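Local coordinates for SMC protein (Pyrococcus furiosus, PDB 3NWC) that dimerizes and binds DNA through its hinge domain, the part present here, and is probably required for chromosome condensation and partitioning, at residues R8-A13 with A54-L59. Numbering follows the deposited sequence.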
ATOM      1  N   ARG A   8      21.513   5.289  -5.324  1.00 16.99           N
ATOM      2  CA  ARG A   8      21.416   4.970  -3.902  1.00 14.56           C
ATOM      3  C   ARG A   8      19.944   4.814  -3.504  1.00 17.28           C
ATOM      4  O   ARG A   8      19.577   3.883  -2.769  1.00 19.08           O
ATOM      5  CB  ARG A   8      22.114   6.043  -3.055  1.00 16.14           C
ATOM      6  CG  ARG A   8      23.636   6.062  -3.263  1.00 20.20           C
ATOM      7  CD  ARG A   8      24.323   7.075  -2.372  1.00 28.88           C
ATOM      8  NE  ARG A   8      25.772   6.970  -2.514  1.00 32.30           N
ATOM      9  CZ  ARG A   8      26.524   6.119  -1.818  1.00 42.91           C
ATOM     10  NH1 ARG A   8      25.961   5.322  -0.924  1.00 34.88           N
ATOM     11  NH2 ARG A   8      27.837   6.065  -2.003  1.00 44.25           N
ATOM     12  N   GLU A   9      19.113   5.728  -3.986  1.00 16.43           N
ATOM     13  CA  GLU A   9      17.667   5.677  -3.730  1.00 14.22           C
ATOM     14  C   GLU A   9      17.063   4.368  -4.202  1.00 14.38           C
ATOM     15  O   GLU A   9      16.263   3.754  -3.496  1.00 18.24           O
ATOM     16  CB  GLU A   9      16.934   6.845  -4.432  1.00 18.97           C
ATOM     17  CG  GLU A   9      17.047   8.185  -3.716  1.00 22.47           C
ATOM     18  CD  GLU A   9      16.408   8.152  -2.341  0.69 15.21           C
ATOM     19  OE1 GLU A   9      15.167   8.208  -2.268  0.65 14.19           O
ATOM     20  OE2 GLU A   9      17.145   8.064  -1.336  0.83 14.27           O
ATOM     21  N   LEU A  10      17.413   3.963  -5.415  1.00 13.77           N
ATOM     22  CA  LEU A  10      16.897   2.716  -5.984  1.00 13.62           C
ATOM     23  C   LEU A  10      17.313   1.492  -5.178  1.00 17.25           C
ATOM     24  O   LEU A  10      16.493   0.626  -4.872  1.00 15.72           O
ATOM     25  CB  LEU A  10      17.355   2.544  -7.441  1.00 17.41           C
ATOM     26  CG  LEU A  10      16.920   1.254  -8.143  1.00 18.16           C
ATOM     27  CD1 LEU A  10      15.400   1.172  -8.211  1.00 18.36           C
ATOM     28  CD2 LEU A  10      17.520   1.143  -9.542  1.00 23.22           C
ATOM     29  N   ILE A  11      18.594   1.400  -4.843  1.00 15.05           N
ATOM     30  CA  ILE A  11      19.069   0.285  -4.029  0.58 15.14           C
ATOM     31  C   ILE A  11      18.300   0.243  -2.716  1.00 14.32           C
ATOM     32  O   ILE A  11      17.856  -0.822  -2.277  1.00 13.95           O
ATOM     33  CB  ILE A  11      20.588   0.388  -3.734  0.58 16.51           C
ATOM     34  CG1 ILE A  11      21.383   0.390  -5.041  0.58 18.46           C
ATOM     35  CG2 ILE A  11      21.030  -0.766  -2.840  0.58 16.29           C
ATOM     36  CD1 ILE A  11      21.243  -0.886  -5.843  0.58 20.80           C
ATOM     37  N   ALA A  12      18.144   1.410  -2.090  1.00 13.95           N
ATOM     38  CA  ALA A  12      17.458   1.475  -0.800  1.00 15.17           C
ATOM     39  C   ALA A  12      15.995   1.084  -0.947  1.00 15.69           C
ATOM     40  O   ALA A  12      15.464   0.326  -0.158  1.00 15.21           O
ATOM     41  CB  ALA A  12      17.594   2.841  -0.161  1.00 13.78           C
ATOM     42  N   ALA A  13      15.333   1.601  -1.973  1.00 14.73           N
ATOM     43  CA  ALA A  13      13.935   1.257  -2.154  1.00 14.06           C
ATOM     44  C   ALA A  13      13.747  -0.249  -2.325  1.00 16.49           C
ATOM     45  O   ALA A  13      12.810  -0.843  -1.777  1.00 19.91           O
ATOM     46  CB  ALA A  13      13.359   2.029  -3.348  1.00 12.40           C
ATOM     47  N   ALA A  54      11.773   5.325 -11.025  1.00 14.62           N
ATOM     48  CA  ALA A  54      10.383   5.724 -11.250  1.00 12.95           C
ATOM     49  C   ALA A  54       9.425   4.536 -11.254  1.00 11.07           C
ATOM     50  O   ALA A  54       8.330   4.600 -10.690  1.00 14.24           O
ATOM     51  CB  ALA A  54      10.278   6.513 -12.565  1.00 17.14           C
ATOM     52  N   ILE A  55       9.836   3.444 -11.892  1.00 13.28           N
ATOM     53  CA  ILE A  55       9.007   2.246 -11.965  1.00 13.55           C
ATOM     54  C   ILE A  55       8.946   1.513 -10.615  1.00 14.79           C
ATOM     55  O   ILE A  55       7.884   1.036 -10.216  1.00 16.19           O
ATOM     56  CB  ILE A  55       9.489   1.288 -13.082  1.00 17.52           C
ATOM     57  CG1 ILE A  55       9.290   1.972 -14.444  1.00 11.92           C
ATOM     58  CG2 ILE A  55       8.721  -0.018 -13.039  1.00 15.30           C
ATOM     59  CD1 ILE A  55       7.856   2.466 -14.636  1.00 16.03           C
ATOM     60  N   GLU A  56      10.079   1.420  -9.922  1.00 15.11           N
ATOM     61  CA  GLU A  56      10.069   0.849  -8.570  1.00 13.68           C
ATOM     62  C   GLU A  56       9.073   1.607  -7.694  1.00 16.44           C
ATOM     63  O   GLU A  56       8.250   0.995  -7.004  1.00 15.91           O
ATOM     64  CB  GLU A  56      11.469   0.904  -7.953  1.00 16.34           C
ATOM     65  CG  GLU A  56      11.524   0.555  -6.457  1.00 17.54           C
ATOM     66  CD  GLU A  56      11.166  -0.887  -6.169  0.62 17.95           C
ATOM     67  OE1 GLU A  56      11.448  -1.759  -7.014  0.93 21.70           O
ATOM     68  OE2 GLU A  56      10.606  -1.146  -5.084  0.78 22.12           O
ATOM     69  N   VAL A  57       9.159   2.937  -7.707  1.00 12.82           N
ATOM     70  CA  VAL A  57       8.261   3.767  -6.897  1.00 16.47           C
ATOM     71  C   VAL A  57       6.800   3.650  -7.348  1.00 19.49           C
ATOM     72  O   VAL A  57       5.874   3.525  -6.525  1.00 17.87           O
ATOM     73  CB  VAL A  57       8.722   5.252  -6.900  1.00 13.89           C
ATOM     74  CG1 VAL A  57       7.679   6.159  -6.265  1.00 17.43           C
ATOM     75  CG2 VAL A  57      10.089   5.396  -6.202  1.00 20.10           C
ATOM     76  N   ALA A  58       6.570   3.696  -8.653  1.00 14.31           N
ATOM     77  CA  ALA A  58       5.185   3.676  -9.111  1.00 16.45           C
ATOM     78  C   ALA A  58       4.492   2.331  -8.872  1.00 17.25           C
ATOM     79  O   ALA A  58       3.265   2.273  -8.690  1.00 16.31           O
ATOM     80  CB  ALA A  58       5.079   4.094 -10.584  1.00 12.84           C
ATOM     81  N   LEU A  59       5.258   1.243  -8.919  1.00 15.54           N
ATOM     82  CA  LEU A  59       4.709  -0.070  -8.588  1.00 16.18           C
ATOM     83  C   LEU A  59       4.475  -0.177  -7.089  1.00 21.42           C
ATOM     84  O   LEU A  59       3.440  -0.665  -6.645  1.00 20.36           O
ATOM     85  CB  LEU A  59       5.669  -1.172  -9.001  1.00 18.26           C
ATOM     86  CG  LEU A  59       5.464  -1.972 -10.273  1.00 28.07           C
ATOM     87  CD1 LEU A  59       6.458  -3.121 -10.292  1.00 23.35           C
ATOM     88  CD2 LEU A  59       4.046  -2.513 -10.322  1.00 21.68           C
TER
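Glu56 meets Leu10 and Ala13 through the aliphatic part of its side chain. Its CB lies 3.9 Å from CD1 of Leu10, and its CG is 3.9 Å from CB of Ala13. Both contacts are van der Waals packing. Leu10 and Ala13 are three residues apart, so they lie on neighbouring turns along one face of helix 4-19.

Leu10 does not aim its first bond at helix 52-59. Its CG sits anti to the backbone N (chi1 178°), and one methyl of the branch, CD1, reaches Glu56. The CB of Ala13 points toward helix 52-59. The Glu56 chain also starts anti, then bends at chi2 (66°). Its carboxylate therefore turns along helix 4-19, where OE2 forms a salt bridge with Arg17, one turn beyond Ala13.

Phe168 touches both Ala13 and Val57, and so bridges the two helices from a loop. Glu9 anchors helix 4-19 to the same region by a hydrogen bond to Phe168 N and a salt bridge to Arg169. Val57 also packs on Arg88 of the second subunit.

The contact joins helix 4-19 to helix 52-59 within the hinge-domain fragment. The apolar patch is small, with 128 Å² buried. The ion pair between the helices probably helps hold the Glu56 chain in its bent form.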